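Local coordinates for phage related exonuclease (Haemophilus somnus 129PT, PDB 3K93), which is a phage-related exonuclease, a hydrolase that probably removes nucleotides from the ends of DNA with the help of metal ions, at the interface of chains A and B. Residues are numbered along the deposited sequence; one frame, centred on the assembly and turned at random. Chains: chain A/B, phage related exonuclease.

Contact 1 and contact 2 are neighbouring, overlapping parts of the interface between chains A and B, the centres of their C-alpha atoms about 7 Å apart. They share A:Lys46 from helix 35-50 and the consecutive residues B:Phe123 and B:Phe124 from the loop before helix 125-135. In contact 1 that loop enters between helix 35-50 and the end of helix 198-221; contact 2 carries the packing on to the end of helix 35-50. The deposited assembly holds three copies, which would suit the ring-shaped trimers of lambda-type exonucleases, and the lack of an exact two-fold fits a head-to-tail arrangement.

Contact 1: the interface of chains A and B. Residues chain A 42, 45-46, 49, 218, 221-222; chain B 123-126.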
loop_
_atom_site.group_PDB
_atom_site.type_symbol
_atom_site.label_atom_id
_atom_site.label_comp_id
_atom_site.label_asym_id
_atom_site.label_seq_id
_atom_site.Cartn_x
_atom_site.Cartn_y
_atom_site.Cartn_z
ATOM N N ARG A 42 0.649 3.258 -20.754
ATOM C CA ARG A 42 1.738 2.298 -21.009
ATOM C C ARG A 42 1.259 0.860 -20.898
ATOM O O ARG A 42 1.721 0.000 -21.637
ATOM C CB ARG A 42 2.854 2.486 -20.005
ATOM C CG ARG A 42 3.715 3.688 -20.264
ATOM C CD ARG A 42 4.558 3.929 -19.015
ATOM N NE ARG A 42 5.071 5.258 -19.049
ATOM C CZ ARG A 42 5.384 5.982 -18.006
ATOM N NH1 ARG A 42 5.271 5.504 -16.774
ATOM N NH2 ARG A 42 5.855 7.202 -18.204
ATOM N N ALA A 45 -0.544 0.240 -24.065
ATOM C CA ALA A 45 0.424 0.053 -25.150
ATOM C C ALA A 45 1.075 -1.344 -25.077
ATOM O O ALA A 45 1.179 -2.014 -26.081
ATOM C CB ALA A 45 1.484 1.146 -25.139
ATOM N N LYS A 46 1.491 -1.773 -23.886
ATOM C CA LYS A 46 2.161 -3.075 -23.747
ATOM C C LYS A 46 1.196 -4.252 -23.996
ATOM O O LYS A 46 1.610 -5.323 -24.442
ATOM C CB LYS A 46 2.815 -3.220 -22.373
ATOM C CG LYS A 46 4.003 -2.307 -22.122
ATOM C CD LYS A 46 4.669 -2.608 -20.762
ATOM C CE LYS A 46 5.508 -1.441 -20.286
ATOM N NZ LYS A 46 6.084 -1.681 -18.940
ATOM N N LEU A 49 0.908 -4.138 -27.950
ATOM C CA LEU A 49 2.180 -4.510 -28.588
ATOM C C LEU A 49 2.563 -5.943 -28.269
ATOM O O LEU A 49 3.077 -6.633 -29.116
ATOM C CB LEU A 49 3.327 -3.617 -28.103
ATOM C CG LEU A 49 3.337 -2.160 -28.570
ATOM C CD1 LEU A 49 4.143 -1.285 -27.583
ATOM C CD2 LEU A 49 3.862 -2.117 -29.981
ATOM N N LEU A 218 4.325 6.049 -27.813
ATOM C CA LEU A 218 4.864 4.823 -27.232
ATOM C C LEU A 218 5.021 3.777 -28.335
ATOM O O LEU A 218 6.073 3.141 -28.421
ATOM C CB LEU A 218 3.993 4.286 -26.090
ATOM C CG LEU A 218 3.844 5.155 -24.849
ATOM C CD1 LEU A 218 2.956 4.445 -23.834
ATOM C CD2 LEU A 218 5.217 5.568 -24.199
ATOM N N GLU A 221 8.094 4.243 -30.526
ATOM C CA GLU A 221 9.362 3.810 -29.954
ATOM C C GLU A 221 9.627 2.320 -30.202
ATOM O O GLU A 221 10.754 1.911 -30.201
ATOM C CB GLU A 221 9.386 4.032 -28.438
ATOM C CG GLU A 221 9.477 5.467 -28.013
ATOM C CD GLU A 221 9.745 5.592 -26.521
ATOM O OE1 GLU A 221 10.567 4.833 -25.971
ATOM O OE2 GLU A 221 9.129 6.462 -25.897
HETATM N N MSE A 222 8.586 1.519 -30.348
HETATM C CA MSE A 222 8.735 0.096 -30.512
HETATM C C MSE A 222 8.567 -0.264 -31.989
HETATM O O MSE A 222 8.086 -1.338 -32.321
HETATM C CB MSE A 222 7.682 -0.630 -29.664
HETATM C CG MSE A 222 7.876 -0.462 -28.171
HETATM SE SE MSE A 222 9.465 -1.317 -27.704
HETATM C CE MSE A 222 10.629 0.207 -27.285
ATOM N N PHE B 123 10.185 -0.602 -21.242
ATOM C CA PHE B 123 10.394 -0.535 -22.643
ATOM C C PHE B 123 10.579 0.898 -23.102
ATOM O O PHE B 123 11.345 1.134 -24.033
ATOM C CB PHE B 123 9.195 -1.115 -23.410
ATOM C CG PHE B 123 9.100 -2.622 -23.351
ATOM C CD1 PHE B 123 9.751 -3.403 -24.292
ATOM C CD2 PHE B 123 8.331 -3.246 -22.384
ATOM C CE1 PHE B 123 9.668 -4.790 -24.260
ATOM C CE2 PHE B 123 8.253 -4.618 -22.345
ATOM C CZ PHE B 123 8.936 -5.392 -23.304
ATOM N N PHE B 124 9.844 1.846 -22.501
ATOM C CA PHE B 124 9.724 3.193 -23.067
ATOM C C PHE B 124 10.735 4.096 -22.419
ATOM O O PHE B 124 11.012 3.932 -21.267
ATOM C CB PHE B 124 8.286 3.663 -22.912
ATOM C CG PHE B 124 7.308 2.699 -23.528
ATOM C CD1 PHE B 124 7.329 2.468 -24.894
ATOM C CD2 PHE B 124 6.411 1.982 -22.750
ATOM C CE1 PHE B 124 6.457 1.546 -25.467
ATOM C CE2 PHE B 124 5.543 1.083 -23.312
ATOM C CZ PHE B 124 5.578 0.848 -24.680
ATOM N N THR B 125 11.292 5.048 -23.160
ATOM C CA THR B 125 12.399 5.827 -22.595
ATOM C C THR B 125 11.999 6.648 -21.366
ATOM O O THR B 125 12.774 6.663 -20.385
ATOM C CB THR B 125 13.099 6.716 -23.617
ATOM O OG1 THR B 125 12.132 7.538 -24.278
ATOM C CG2 THR B 125 13.838 5.856 -24.623
ATOM N N ASP B 126 10.820 7.296 -21.383
ATOM C CA ASP B 126 10.341 8.041 -20.193
ATOM C C ASP B 126 10.142 7.083 -19.011
ATOM O O ASP B 126 10.564 7.376 -17.897
ATOM C CB ASP B 126 9.109 8.945 -20.460
ATOM C CG ASP B 126 7.848 8.179 -20.917
ATOM O OD1 ASP B 126 7.942 7.020 -21.371
ATOM O OD2 ASP B 126 6.737 8.770 -20.856
#
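B:Phe124 drives its ring between two helices of chain A, 35-50 and 198-221, and buries 111 Å² there. One face takes the methyl A:Leu218 CD2, which lies 4.0 Å from the ring centroid and is shifted toward the rim, in a CH-pi contact; the two side chains cross at about a right angle. The opposite face is backed within chain B by B:Phe123 CB, over the ring centre, so the ring is clamped between the partner's leucine and its own neighbour. At the far edge A:Leu49 CD1 meets B:Phe124 CZ tip to tip, in the plane of the ring, at 3.9 Å. A:Lys46 runs past in the opposite direction, its extended aliphatic chain bringing CG to 3.9 Å from B:Phe124 CE2, while its CE also touches B:Phe123. The poorly ordered selenomethionine A:Met222 lies near B:Phe124 CE1.

Polar contacts flank this aromatic wedge. A:Glu221 crosses B:Thr125 obliquely, with CG anti to the carbonyl carbon (chi1 -71°) and the chain extended beyond it, which carries the carboxylate to the start of helix 125-135. There OE1 accepts B:Thr125 N at 2.9 Å through its syn lone pair, 156° at the hydrogen. This acidic cap on a helix N-terminus would be favoured by the helix dipole. On the helix 35-50 side, A:Arg42 and B:Asp126 reach toward each other tip to tip. Their planes stand 88° apart, and the carboxylate oxygen lies in the guanidinium plane, at its edge. The resulting salt bridge, also a weak hydrogen bond, joins A:Arg42 NH2 to B:Asp126 OD2 at 3.2 Å.

Contact 2: the interface of chains A and B. Residues chain A 46, 50, 52; chain B 118, 123-124, 183.
The C-terminal end of helix 35-50 and the loop just after it in chain A meet two loops of chain B: the one between strand 108-114 and helix 125-135, which carries both B:Ile118 and B:Phe123, and the one with B:Ile183 after helix 173-181. A:Phe50, the last residue of its helix, lays one face of its ring against both loops. Its ring stacks on that of B:Phe123, the centroids 4.3 Å apart and the planes 28° from parallel. The two side chains come tip to tip, and the overlap is offset: A:Phe50 CE2 sits over the centre of the B:Phe123 ring, 3.5 Å above its plane. Over the same face of A:Phe50 lies the methyl B:Ile183 CD1, which reaches within 3.5 Å of A:Phe50 CD1 in a CH-pi contact, its side chain crossing at about a right angle.

B:Ile118 fills the angle between A:Phe50 and A:Tyr52. Its CG2 branch does most of the touching, 3.6 Å from A:Tyr52 CB and 3.8 Å from A:Phe50 CD2. A:Tyr52 has CG anti to the backbone N (chi1 177°), a setting that lays the near part of its ring alongside B:Ile118 CB, the two side chains running in opposite directions.

The backbone of B:Ile118 supplies a polar link. Its carbonyl oxygen lies at the edge of the B:Phe123 ring, in the ring plane, where it also meets the extended chain of A:Lys46. The side-chain amine nitrogen A:Lys46 NZ donates to B:Ile118 O at 3.2 Å, in the carbonyl plane, with a C=O...N angle of 150°.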
loop_
_atom_site.group_PDB
_atom_site.type_symbol
_atom_site.label_atom_id
_atom_site.label_comp_id
_atom_site.label_asym_id
_atom_site.label_seq_id
_atom_site.Cartn_x
_atom_site.Cartn_y
_atom_site.Cartn_z
ATOM N N LYS A 46 1.491 -1.773 -23.886
ATOM C CA LYS A 46 2.161 -3.075 -23.747
ATOM C C LYS A 46 1.196 -4.252 -23.996
ATOM O O LYS A 46 1.610 -5.323 -24.442
ATOM C CB LYS A 46 2.815 -3.220 -22.373
ATOM C CG LYS A 46 4.003 -2.307 -22.122
ATOM C CD LYS A 46 4.669 -2.608 -20.762
ATOM C CE LYS A 46 5.508 -1.441 -20.286
ATOM N NZ LYS A 46 6.084 -1.681 -18.940
ATOM N N PHE A 50 2.374 -6.374 -27.019
ATOM C CA PHE A 50 3.015 -7.606 -26.581
ATOM C C PHE A 50 2.050 -8.656 -26.077
ATOM O O PHE A 50 2.464 -9.769 -25.786
ATOM C CB PHE A 50 4.037 -7.293 -25.498
ATOM C CG PHE A 50 5.023 -6.212 -25.861
ATOM C CD1 PHE A 50 5.818 -6.323 -26.986
ATOM C CD2 PHE A 50 5.199 -5.118 -25.045
ATOM C CE1 PHE A 50 6.730 -5.361 -27.299
ATOM C CE2 PHE A 50 6.145 -4.148 -25.349
ATOM C CZ PHE A 50 6.887 -4.258 -26.470
ATOM N N TYR A 52 0.514 -8.556 -23.268
ATOM C CA TYR A 52 0.640 -8.710 -21.824
ATOM C C TYR A 52 -0.500 -7.966 -21.131
ATOM O O TYR A 52 -0.620 -6.732 -21.206
ATOM C CB TYR A 52 1.979 -8.192 -21.341
ATOM C CG TYR A 52 2.151 -8.263 -19.855
ATOM C CD1 TYR A 52 1.719 -7.233 -19.035
ATOM C CD2 TYR A 52 2.737 -9.372 -19.255
ATOM C CE1 TYR A 52 1.868 -7.315 -17.637
ATOM C CE2 TYR A 52 2.909 -9.440 -17.894
ATOM C CZ TYR A 52 2.466 -8.397 -17.091
ATOM O OH TYR A 52 2.639 -8.452 -15.722
ATOM N N ILE B 118 7.030 -8.266 -18.588
ATOM C CA ILE B 118 6.735 -7.208 -19.559
ATOM C C ILE B 118 6.149 -5.993 -18.838
ATOM O O ILE B 118 6.501 -4.867 -19.126
ATOM C CB ILE B 118 5.780 -7.723 -20.687
ATOM C CG1 ILE B 118 6.515 -8.764 -21.561
ATOM C CG2 ILE B 118 5.194 -6.550 -21.529
ATOM C CD1 ILE B 118 5.595 -9.697 -22.377
ATOM N N PHE B 123 10.185 -0.602 -21.242
ATOM C CA PHE B 123 10.394 -0.535 -22.643
ATOM C C PHE B 123 10.579 0.898 -23.102
ATOM O O PHE B 123 11.345 1.134 -24.033
ATOM C CB PHE B 123 9.195 -1.115 -23.410
ATOM C CG PHE B 123 9.100 -2.622 -23.351
ATOM C CD1 PHE B 123 9.751 -3.403 -24.292
ATOM C CD2 PHE B 123 8.331 -3.246 -22.384
ATOM C CE1 PHE B 123 9.668 -4.790 -24.260
ATOM C CE2 PHE B 123 8.253 -4.618 -22.345
ATOM C CZ PHE B 123 8.936 -5.392 -23.304
ATOM N N PHE B 124 9.844 1.846 -22.501
ATOM C CA PHE B 124 9.724 3.193 -23.067
ATOM C C PHE B 124 10.735 4.096 -22.419
ATOM O O PHE B 124 11.012 3.932 -21.267
ATOM C CB PHE B 124 8.286 3.663 -22.912
ATOM C CG PHE B 124 7.308 2.699 -23.528
ATOM C CD1 PHE B 124 7.329 2.468 -24.894
ATOM C CD2 PHE B 124 6.411 1.982 -22.750
ATOM C CE1 PHE B 124 6.457 1.546 -25.467
ATOM C CE2 PHE B 124 5.543 1.083 -23.312
ATOM C CZ PHE B 124 5.578 0.848 -24.680
ATOM N N ILE B 183 9.350 -11.318 -28.544
ATOM C CA ILE B 183 9.759 -9.943 -28.747
ATOM C C ILE B 183 11.217 -10.003 -29.138
ATOM O O ILE B 183 11.993 -10.619 -28.449
ATOM C CB ILE B 183 9.619 -9.098 -27.459
ATOM C CG1 ILE B 183 8.204 -9.183 -26.874
ATOM C CG2 ILE B 183 10.010 -7.656 -27.692
ATOM C CD1 ILE B 183 8.110 -8.488 -25.459
#